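PDB 3RPZ: ADP/ATP-dependent NAD(P)H-hydrate dehydratase from Bacillus subtilis, which catalyses the ADP- or ATP-dependent dehydration of hydrated NADH and NADPH, a repair reaction that probably restores the damaged cofactors to their normal forms. Local coordinates for residues I129-A134 / V187-Q192; G154-M159 / K176-Q181; D201-P206 / A238-V243. One frame throughout, in Å; residues are numbered along the deposited sequence.

Interaction 1: residues I129-A134 / V187-Q192; sequences ILDAGA and VLKGNQ. With AMP (adenosine monophosphate), chain C.
Lys189 NZ is gripped from several directions: it donates to O3P of the AMP phosphate at 2.9 Å, hydrogen-bonds to the carbonyl O of Thr150, and forms a long salt bridge of 3.6 Å with Asp131 OD1. A water bridges the charged pair, giving a short bond of 2.6 Å to Asp131 OD1 and accepting a weak one from Lys189 NZ. The lysine chain is bent in its middle (chi3 66°) and runs beside the ribose, with Lys189 CG 3.7 Å from AMP C3'. Asp131 meets it at about a right angle; its other oxygen, OD2, is hydrogen-bonded to Thr222 OG1, which fixes the carboxylate. With an alanine here, AMP O3P would probably lose this donor and Asp131 its lysine partner. Next in the chain, Gly190 N donates to AMP O2' at 2.9 Å and 159°, while O2' returns a weak bond to Gly190 O. Gly190's backbone turn would drive a CB into the carbonyl O of Lys189, so a residue without one fits. The loop after strand 128-130 lines the hydrated-NADPH pocket and that after 185-188 the AMP pocket, side by side at the C-terminal ends of parallel strands, as in ribokinase-like alpha/beta folds.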
# COMPACT_ATOMS: atom_id res chain seq x y z
N ILE A 129 -24.14 -12.39 -10.72
CA ILE A 129 -23.01 -13.17 -11.20
C ILE A 129 -22.64 -14.21 -10.17
O ILE A 129 -22.55 -13.92 -8.96
CB ILE A 129 -21.76 -12.28 -11.36
CG1 ILE A 129 -22.02 -11.10 -12.31
CG2 ILE A 129 -20.53 -13.08 -11.76
CD1 ILE A 129 -21.10 -9.87 -12.00
N LEU A 130 -22.49 -15.44 -10.62
CA LEU A 130 -22.03 -16.55 -9.79
C LEU A 130 -20.69 -17.01 -10.32
O LEU A 130 -20.54 -17.29 -11.51
CB LEU A 130 -22.99 -17.74 -9.77
CG LEU A 130 -24.44 -17.41 -9.43
CD1 LEU A 130 -25.28 -18.70 -9.42
CD2 LEU A 130 -24.61 -16.64 -8.16
N ASP A 131 -19.72 -17.11 -9.43
CA ASP A 131 -18.36 -17.50 -9.76
C ASP A 131 -17.82 -18.43 -8.70
O ASP A 131 -18.30 -18.43 -7.57
CB ASP A 131 -17.44 -16.25 -9.84
CG ASP A 131 -16.07 -16.53 -10.34
OD1 ASP A 131 -15.87 -17.46 -11.13
OD2 ASP A 131 -15.15 -15.79 -9.88
N ALA A 132 -16.80 -19.18 -9.05
CA ALA A 132 -15.91 -19.81 -8.03
C ALA A 132 -16.70 -20.67 -7.04
O ALA A 132 -17.34 -21.62 -7.47
CB ALA A 132 -15.05 -18.70 -7.36
N GLY A 133 -16.64 -20.39 -5.75
CA GLY A 133 -17.31 -21.22 -4.76
C GLY A 133 -18.82 -21.23 -4.84
O GLY A 133 -19.43 -22.08 -4.22
N ALA A 134 -19.41 -20.28 -5.58
CA ALA A 134 -20.86 -20.27 -5.83
C ALA A 134 -21.28 -21.08 -7.03
O ALA A 134 -22.49 -21.19 -7.29
CB ALA A 134 -21.39 -18.85 -5.98
N VAL A 187 -20.02 -17.53 -19.20
CA VAL A 187 -18.73 -17.02 -19.60
C VAL A 187 -17.76 -18.16 -19.33
O VAL A 187 -17.36 -18.37 -18.20
CB VAL A 187 -18.32 -15.76 -18.83
CG1 VAL A 187 -16.95 -15.29 -19.28
CG2 VAL A 187 -19.37 -14.66 -19.00
N LEU A 188 -17.49 -18.95 -20.36
CA LEU A 188 -16.61 -20.11 -20.25
C LEU A 188 -15.19 -19.63 -20.53
O LEU A 188 -14.81 -19.38 -21.71
CB LEU A 188 -17.01 -21.23 -21.19
CG LEU A 188 -16.05 -22.42 -21.25
CD1 LEU A 188 -15.97 -23.10 -19.86
CD2 LEU A 188 -16.46 -23.44 -22.31
N LYS A 189 -14.42 -19.54 -19.48
CA LYS A 189 -13.11 -18.92 -19.55
C LYS A 189 -12.07 -19.82 -20.20
O LYS A 189 -12.26 -21.02 -20.43
CB LYS A 189 -12.74 -18.49 -18.12
CG LYS A 189 -13.55 -17.26 -17.73
CD LYS A 189 -14.22 -17.14 -16.36
CE LYS A 189 -13.17 -17.06 -15.34
NZ LYS A 189 -13.58 -17.24 -13.87
N GLY A 190 -10.95 -19.15 -20.52
CA GLY A 190 -9.86 -19.73 -21.25
C GLY A 190 -9.39 -18.82 -22.35
O GLY A 190 -9.98 -17.78 -22.60
N ASN A 191 -8.30 -19.16 -23.01
CA ASN A 191 -7.97 -18.53 -24.25
C ASN A 191 -9.29 -18.67 -25.10
O ASN A 191 -9.98 -19.69 -25.09
CB ASN A 191 -6.78 -19.26 -24.90
CG ASN A 191 -6.44 -18.80 -26.28
OD1 ASN A 191 -6.32 -17.64 -26.54
ND2 ASN A 191 -6.28 -19.77 -27.20
N GLN A 192 -9.60 -17.62 -25.79
CA GLN A 192 -10.83 -17.45 -26.53
C GLN A 192 -12.02 -17.77 -25.67
O GLN A 192 -12.76 -18.72 -25.93
CB GLN A 192 -10.82 -18.23 -27.85
CG GLN A 192 -9.68 -17.79 -28.75
CD GLN A 192 -9.80 -18.32 -30.16
OE1 GLN A 192 -10.38 -19.37 -30.41
NE2 GLN A 192 -9.22 -17.61 -31.08
P AMP C . -9.74 -18.10 -13.15
O1P AMP C . -8.82 -17.22 -12.23
O2P AMP C . -9.08 -19.41 -13.28
O3P AMP C . -11.13 -18.07 -12.55
O5' AMP C . -9.88 -17.22 -14.39
C5' AMP C . -8.72 -17.03 -15.29
C4' AMP C . -8.96 -15.84 -16.15
O4' AMP C . -7.77 -15.56 -16.95
C3' AMP C . -10.10 -15.97 -17.14
O3' AMP C . -10.58 -14.68 -17.47
C2' AMP C . -9.33 -16.60 -18.30
O2' AMP C . -10.04 -16.57 -19.55
C1' AMP C . -8.08 -15.75 -18.33
N9 AMP C . -6.92 -16.47 -18.87
C8 AMP C . -6.15 -17.36 -18.23
N7 AMP C . -5.17 -17.86 -19.04
C5 AMP C . -5.35 -17.21 -20.21
C6 AMP C . -4.67 -17.28 -21.53
N6 AMP C . -3.63 -18.12 -21.69
N1 AMP C . -5.17 -16.49 -22.48
C2 AMP C . -6.21 -15.66 -22.31
N3 AMP C . -6.91 -15.56 -21.13
C4 AMP C . -6.47 -16.33 -20.18
O HOH W 1 -13.74 -18.87 -11.54

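Interaction 2: residues G154-M159 / K176-Q181; sequences GEFFRM and KEWAAQ. With NPW (beta-6-hydroxy-1,4,5,6-tetrahydronicotinamide adenine dinucleotide phosphate), chain D.
Phe156 drives the edge of its ring toward the indole face of Trp178, and this one aromatic pair makes the tight part of the contact between helices 153-160 and 171-182. The arrangement is an offset edge-to-face stack: the phenyl and the five-membered ring lie 5.4 Å apart at their centroids, with planes at 84°. The leading atom is Phe156 CZ, which comes to 3.7 Å from Trp178 CD1 and also lies 3.9 Å from Trp178 CB, at the root of the indole. With CG anti to the backbone N (chi1 -166°), the end of the phenyl swings nearer to helix 171-182 and meets the indole, so that the two rings together bridge the gap. A long flat residue suits each place, because the helices stand too far apart here for small side chains to meet. Behind the pair, Phe156 also packs on Leu188 and Trp178 on Ile186, so strand 185-188 lies against its inner side.

The outer side is looser. Glu177, Ala180 and Gln181 are exposed, and the OE1 atom of Gln181 lies 3.8 Å above one face of the Trp178 ring, offset toward its rim.

Apart from both, Gly154 of helix 153-160 is turned to the ligand: its CA approaches O4D of the bound hydrated NADPH to 3.5 Å, where a side chain would collide. Between the helices, the contact rests on dispersion and on a C-H edge meeting a pi face, with neither hydrogen bond nor salt bridge between the two segments.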
# COMPACT_ATOMS: atom_id res chain seq x y z
N GLY A 154 -12.65 -26.32 -15.35
CA GLY A 154 -12.82 -27.17 -14.20
C GLY A 154 -14.16 -26.95 -13.53
O GLY A 154 -14.85 -27.90 -13.12
N GLU A 155 -14.56 -25.70 -13.40
CA GLU A 155 -15.84 -25.35 -12.81
C GLU A 155 -16.98 -25.81 -13.72
O GLU A 155 -18.03 -26.23 -13.24
CB GLU A 155 -15.91 -23.84 -12.52
CG GLU A 155 -15.07 -23.48 -11.32
CD GLU A 155 -14.58 -22.08 -11.23
OE1 GLU A 155 -14.57 -21.33 -12.23
OE2 GLU A 155 -14.11 -21.68 -10.12
N PHE A 156 -16.77 -25.72 -15.03
CA PHE A 156 -17.79 -26.18 -15.96
C PHE A 156 -18.02 -27.68 -15.82
O PHE A 156 -19.16 -28.15 -15.85
CB PHE A 156 -17.39 -25.83 -17.40
CG PHE A 156 -18.51 -25.96 -18.41
CD1 PHE A 156 -18.73 -27.17 -19.05
CD2 PHE A 156 -19.28 -24.90 -18.75
CE1 PHE A 156 -19.78 -27.32 -19.97
CE2 PHE A 156 -20.33 -25.02 -19.71
CZ PHE A 156 -20.54 -26.24 -20.31
N PHE A 157 -16.95 -28.44 -15.61
CA PHE A 157 -17.08 -29.87 -15.33
C PHE A 157 -17.86 -30.11 -14.05
O PHE A 157 -18.80 -30.94 -14.01
CB PHE A 157 -15.69 -30.48 -15.23
CG PHE A 157 -15.67 -31.89 -14.71
CD1 PHE A 157 -16.43 -32.89 -15.30
CD2 PHE A 157 -14.87 -32.20 -13.63
CE1 PHE A 157 -16.39 -34.20 -14.82
CE2 PHE A 157 -14.84 -33.50 -13.15
CZ PHE A 157 -15.59 -34.48 -13.74
N ARG A 158 -17.59 -29.32 -13.03
CA ARG A 158 -18.36 -29.46 -11.80
C ARG A 158 -19.85 -29.17 -12.02
O ARG A 158 -20.69 -29.82 -11.45
CB ARG A 158 -17.80 -28.54 -10.72
CG ARG A 158 -18.56 -28.61 -9.42
CD ARG A 158 -17.77 -28.03 -8.27
NE ARG A 158 -17.86 -26.58 -8.20
CZ ARG A 158 -16.82 -25.77 -8.28
NH1 ARG A 158 -15.61 -26.25 -8.45
NH2 ARG A 158 -17.00 -24.47 -8.19
N MET A 159 -20.16 -28.18 -12.83
CA MET A 159 -21.54 -27.75 -13.11
C MET A 159 -22.32 -28.75 -13.93
O MET A 159 -23.53 -28.86 -13.78
CB MET A 159 -21.53 -26.45 -13.91
CG MET A 159 -21.15 -25.24 -13.11
SD MET A 159 -20.65 -23.86 -14.17
CE MET A 159 -22.05 -23.78 -15.27
N LYS A 176 -22.82 -23.03 -25.30
CA LYS A 176 -24.13 -22.66 -25.84
C LYS A 176 -25.19 -23.64 -25.38
O LYS A 176 -26.29 -23.23 -24.97
CB LYS A 176 -24.09 -22.63 -27.36
CG LYS A 176 -23.36 -21.49 -27.93
CD LYS A 176 -23.38 -21.47 -29.46
CE LYS A 176 -24.70 -20.96 -29.98
NZ LYS A 176 -25.72 -22.01 -30.01
N GLU A 177 -24.88 -24.93 -25.41
CA GLU A 177 -25.87 -25.94 -25.03
C GLU A 177 -26.31 -25.74 -23.56
O GLU A 177 -27.53 -25.81 -23.22
CB GLU A 177 -25.25 -27.32 -25.21
CG GLU A 177 -25.95 -28.50 -24.60
CD GLU A 177 -25.26 -29.77 -25.05
OE1 GLU A 177 -25.46 -30.15 -26.23
OE2 GLU A 177 -24.44 -30.31 -24.27
N TRP A 178 -25.34 -25.49 -22.68
CA TRP A 178 -25.62 -25.38 -21.28
C TRP A 178 -26.21 -24.03 -20.91
O TRP A 178 -27.01 -23.93 -19.99
CB TRP A 178 -24.41 -25.78 -20.43
CG TRP A 178 -24.31 -27.24 -20.35
CD1 TRP A 178 -23.65 -28.06 -21.20
CD2 TRP A 178 -24.97 -28.07 -19.39
NE1 TRP A 178 -23.83 -29.39 -20.79
CE2 TRP A 178 -24.63 -29.40 -19.69
CE3 TRP A 178 -25.75 -27.80 -18.26
CZ2 TRP A 178 -25.09 -30.48 -18.92
CZ3 TRP A 178 -26.23 -28.91 -17.50
CH2 TRP A 178 -25.86 -30.20 -17.83
N ALA A 179 -25.84 -22.96 -21.61
CA ALA A 179 -26.52 -21.68 -21.40
C ALA A 179 -27.99 -21.80 -21.72
O ALA A 179 -28.84 -21.26 -21.03
CB ALA A 179 -25.88 -20.56 -22.25
N ALA A 180 -28.30 -22.48 -22.80
CA ALA A 180 -29.68 -22.76 -23.16
C ALA A 180 -30.42 -23.64 -22.14
O ALA A 180 -31.52 -23.30 -21.71
CB ALA A 180 -29.74 -23.36 -24.59
N GLN A 181 -29.80 -24.74 -21.73
CA GLN A 181 -30.41 -25.64 -20.79
C GLN A 181 -30.67 -25.02 -19.44
O GLN A 181 -31.71 -25.24 -18.84
CB GLN A 181 -29.55 -26.90 -20.62
CG GLN A 181 -30.12 -27.97 -19.69
CD GLN A 181 -29.27 -29.26 -19.65
OE1 GLN A 181 -28.64 -29.66 -20.65
NE2 GLN A 181 -29.26 -29.90 -18.49
P NPW D . -5.56 -28.87 -14.09
O1 NPW D . -5.53 -29.57 -12.75
O2 NPW D . -4.64 -27.70 -14.28
O3 NPW D . -5.49 -29.82 -15.30
PA NPW D . -10.18 -25.04 -8.74
PB NPW D . -9.36 -22.27 -8.41
C1A NPW D . -8.94 -26.91 -13.99
C1B NPW D . -10.23 -18.95 -5.19
N1C NPW D . -9.06 -18.16 -5.51
N1D NPW D . -8.22 -25.71 -18.90
C2A NPW D . -7.62 -27.36 -13.37
O2A NPW D . -7.07 -28.32 -14.26
C2B NPW D . -11.33 -18.92 -6.25
O2B NPW D . -12.06 -17.72 -6.25
C2C NPW D . -8.53 -17.28 -4.71
C2D NPW D . -8.23 -26.91 -18.29
C3A NPW D . -8.06 -27.95 -12.04
O3A NPW D . -8.57 -29.29 -12.17
C3B NPW D . -12.14 -20.14 -5.76
O3B NPW D . -12.99 -19.69 -4.69
C3C NPW D . -7.43 -16.57 -4.73
N3D NPW D . -8.42 -27.18 -16.99
C4B NPW D . -11.05 -21.07 -5.22
O4B NPW D . -9.82 -20.30 -5.07
C4C NPW D . -6.51 -16.84 -5.92
C4D NPW D . -8.65 -26.06 -16.30
O4D NPW D . -9.71 -26.48 -12.86
C4E NPW D . -9.19 -27.02 -11.67
C5A NPW D . -8.63 -24.74 -16.83
C5B NPW D . -10.75 -22.26 -6.14
O5B NPW D . -10.60 -21.82 -7.49
C5C NPW D . -6.81 -18.21 -6.49
C5E NPW D . -8.73 -25.84 -10.81
O5E NPW D . -9.88 -25.19 -10.29
C6C NPW D . -8.33 -18.39 -6.79
O6C NPW D . -8.81 -17.49 -7.78
C6D NPW D . -8.40 -24.55 -18.23
N6D NPW D . -8.37 -23.40 -18.88
N7A NPW D . -8.84 -23.76 -15.88
C7C NPW D . -7.11 -15.55 -3.78
N7C NPW D . -5.99 -14.87 -3.94
O7C NPW D . -7.86 -15.34 -2.79
C8A NPW D . -8.97 -24.49 -14.70
N9A NPW D . -8.87 -25.87 -15.01
OA1 NPW D . -9.75 -26.22 -7.97
OA2 NPW D . -11.57 -24.66 -8.81
OA3 NPW D . -9.22 -23.85 -8.24
OB1 NPW D . -9.73 -21.86 -9.77
OB2 NPW D . -8.07 -21.76 -7.84

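Interaction 3: residues D201-P206 / A238-V243; sequences DCWLNP and AVLNAV
Trp203 and Leu240 meet at about a right angle, the leucine fork set against the pyrrole end of the indole. Leu240 CD1 lies over one face of the ring, 4.1 Å from both Trp203 CD1 and Trp203 NE1, while the other methyl, CD2, reaches down to the root of the side chain, 3.8 Å from Trp203 CB. A branched leucine suits the place because its two methyls can cover ring and stem together. The indole is further flanked by Trp9 and His13, each paired with it edge to face.

Strand 202-204 is an outermost strand of the mixed sheet within this chain, joined through an antiparallel hairpin to strand 194-196, and helix 235-256 packs against this end of the sheet in the layered manner of the ribokinase-like alpha/beta fold. Leu240 accordingly also touches Ile195 on the neighbouring strand.

Two residues beyond Trp203, Asn205 again points toward the helix and meets Val243 obliquely. Its CG sits anti to the backbone N (chi1 -174°), bringing the amide alongside the valine, where Val243 CG1 rests 3.5 Å from Asn205 CG and 3.7 Å from Asn205 CB. Beta-branched valine presents a compact methyl that fits against the flat amide. The polar ends of that amide are used separately: Asn205 ND2 is hydrogen-bonded to Thr207 OG1, whereas a water links this loop residue just past the strand to the helix backbone, donating to Asn205 OD1 at 2.9 Å and to the carbonyl O of Leu240, again at 2.9 Å.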
# COMPACT_ATOMS: atom_id res chain seq x y z
N ASP A 201 -27.52 -16.18 -28.49
CA ASP A 201 -26.41 -15.35 -28.95
C ASP A 201 -25.14 -15.92 -28.35
O ASP A 201 -25.14 -16.40 -27.22
CB ASP A 201 -26.58 -13.90 -28.51
CG ASP A 201 -27.56 -13.11 -29.31
OD1 ASP A 201 -28.19 -13.67 -30.22
OD2 ASP A 201 -27.67 -11.90 -28.93
N CYS A 202 -24.04 -15.89 -29.08
CA CYS A 202 -22.77 -16.34 -28.55
C CYS A 202 -21.64 -15.61 -29.25
O CYS A 202 -21.71 -15.31 -30.45
CB CYS A 202 -22.67 -17.82 -28.75
SG CYS A 202 -21.34 -18.69 -27.95
N TRP A 203 -20.61 -15.31 -28.47
CA TRP A 203 -19.43 -14.58 -28.93
C TRP A 203 -18.18 -15.24 -28.38
O TRP A 203 -18.22 -15.95 -27.38
CB TRP A 203 -19.47 -13.12 -28.47
CG TRP A 203 -20.65 -12.35 -28.95
CD1 TRP A 203 -21.93 -12.31 -28.39
CD2 TRP A 203 -20.71 -11.50 -30.09
NE1 TRP A 203 -22.72 -11.47 -29.10
CE2 TRP A 203 -22.02 -10.96 -30.15
CE3 TRP A 203 -19.79 -11.14 -31.07
CZ2 TRP A 203 -22.40 -10.07 -31.13
CZ3 TRP A 203 -20.18 -10.23 -32.04
CH2 TRP A 203 -21.48 -9.74 -32.07
N LEU A 204 -17.06 -14.99 -29.06
CA LEU A 204 -15.72 -15.32 -28.57
C LEU A 204 -15.01 -14.03 -28.22
O LEU A 204 -15.14 -13.04 -28.92
CB LEU A 204 -14.90 -16.08 -29.60
CG LEU A 204 -15.45 -17.41 -30.08
CD1 LEU A 204 -14.44 -18.08 -31.05
CD2 LEU A 204 -15.77 -18.37 -28.92
N ASN A 205 -14.18 -14.09 -27.18
CA ASN A 205 -13.37 -12.95 -26.81
C ASN A 205 -12.00 -13.03 -27.46
O ASN A 205 -11.32 -14.05 -27.32
CB ASN A 205 -13.14 -12.93 -25.31
CG ASN A 205 -12.42 -11.66 -24.92
OD1 ASN A 205 -12.90 -10.57 -25.17
ND2 ASN A 205 -11.25 -11.81 -24.32
N PRO A 206 -11.57 -11.97 -28.17
CA PRO A 206 -10.29 -12.02 -28.88
C PRO A 206 -9.08 -11.53 -28.10
O PRO A 206 -7.96 -11.55 -28.65
CB PRO A 206 -10.52 -11.04 -30.05
CG PRO A 206 -11.46 -10.03 -29.52
CD PRO A 206 -12.37 -10.78 -28.56
N ALA A 238 -22.35 -5.26 -21.01
CA ALA A 238 -21.53 -5.21 -19.82
C ALA A 238 -20.63 -6.45 -19.69
O ALA A 238 -19.43 -6.34 -19.44
CB ALA A 238 -22.40 -5.12 -18.56
N VAL A 239 -21.19 -7.65 -19.89
CA VAL A 239 -20.44 -8.89 -19.80
C VAL A 239 -19.36 -8.93 -20.88
O VAL A 239 -18.19 -9.20 -20.63
CB VAL A 239 -21.36 -10.11 -19.89
CG1 VAL A 239 -20.53 -11.40 -19.90
CG2 VAL A 239 -22.34 -10.14 -18.72
N LEU A 240 -19.77 -8.64 -22.10
CA LEU A 240 -18.85 -8.72 -23.25
C LEU A 240 -17.70 -7.72 -23.14
O LEU A 240 -16.53 -8.05 -23.37
CB LEU A 240 -19.61 -8.50 -24.58
CG LEU A 240 -20.56 -9.65 -24.92
CD1 LEU A 240 -21.66 -9.11 -25.87
CD2 LEU A 240 -19.80 -10.79 -25.53
N ASN A 241 -18.01 -6.49 -22.72
CA ASN A 241 -16.98 -5.47 -22.54
C ASN A 241 -16.06 -5.76 -21.37
O ASN A 241 -14.88 -5.44 -21.45
CB ASN A 241 -17.57 -4.07 -22.44
CG ASN A 241 -18.15 -3.59 -23.80
OD1 ASN A 241 -17.74 -4.10 -24.86
ND2 ASN A 241 -19.08 -2.63 -23.79
N ALA A 242 -16.57 -6.37 -20.30
CA ALA A 242 -15.73 -6.71 -19.19
C ALA A 242 -14.72 -7.74 -19.59
O ALA A 242 -13.52 -7.62 -19.30
CB ALA A 242 -16.57 -7.19 -17.99
N VAL A 243 -15.19 -8.81 -20.25
CA VAL A 243 -14.29 -9.90 -20.67
C VAL A 243 -13.23 -9.34 -21.66
O VAL A 243 -12.02 -9.60 -21.53
CB VAL A 243 -15.07 -11.02 -21.31
CG1 VAL A 243 -14.15 -12.08 -21.87
CG2 VAL A 243 -16.00 -11.65 -20.26
O HOH W 2 -15.77 -10.27 -25.15

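Interactions 1 and 3 are buried, whereas interaction 2 lies farther out and is only partly so. All three gather round strand 185-188: interaction 1 uses the loop at its end, interaction 2 rests on the strand's side chains, and helix 235-256 of interaction 3 reaches Val187 through Val239 and Val243. Chemistry follows place. Charge and water dominate beside the nucleotides, rings pack between the outer helices, and methyls against an indole and an amide, with one bridging water, join the edge strand to its helix. Interactions 1 and 2 also meet directly, with Ala132 O 3.0 Å from Arg158 NH2, while interactions 2 and 3 touch where Lys176 packs on Cys202.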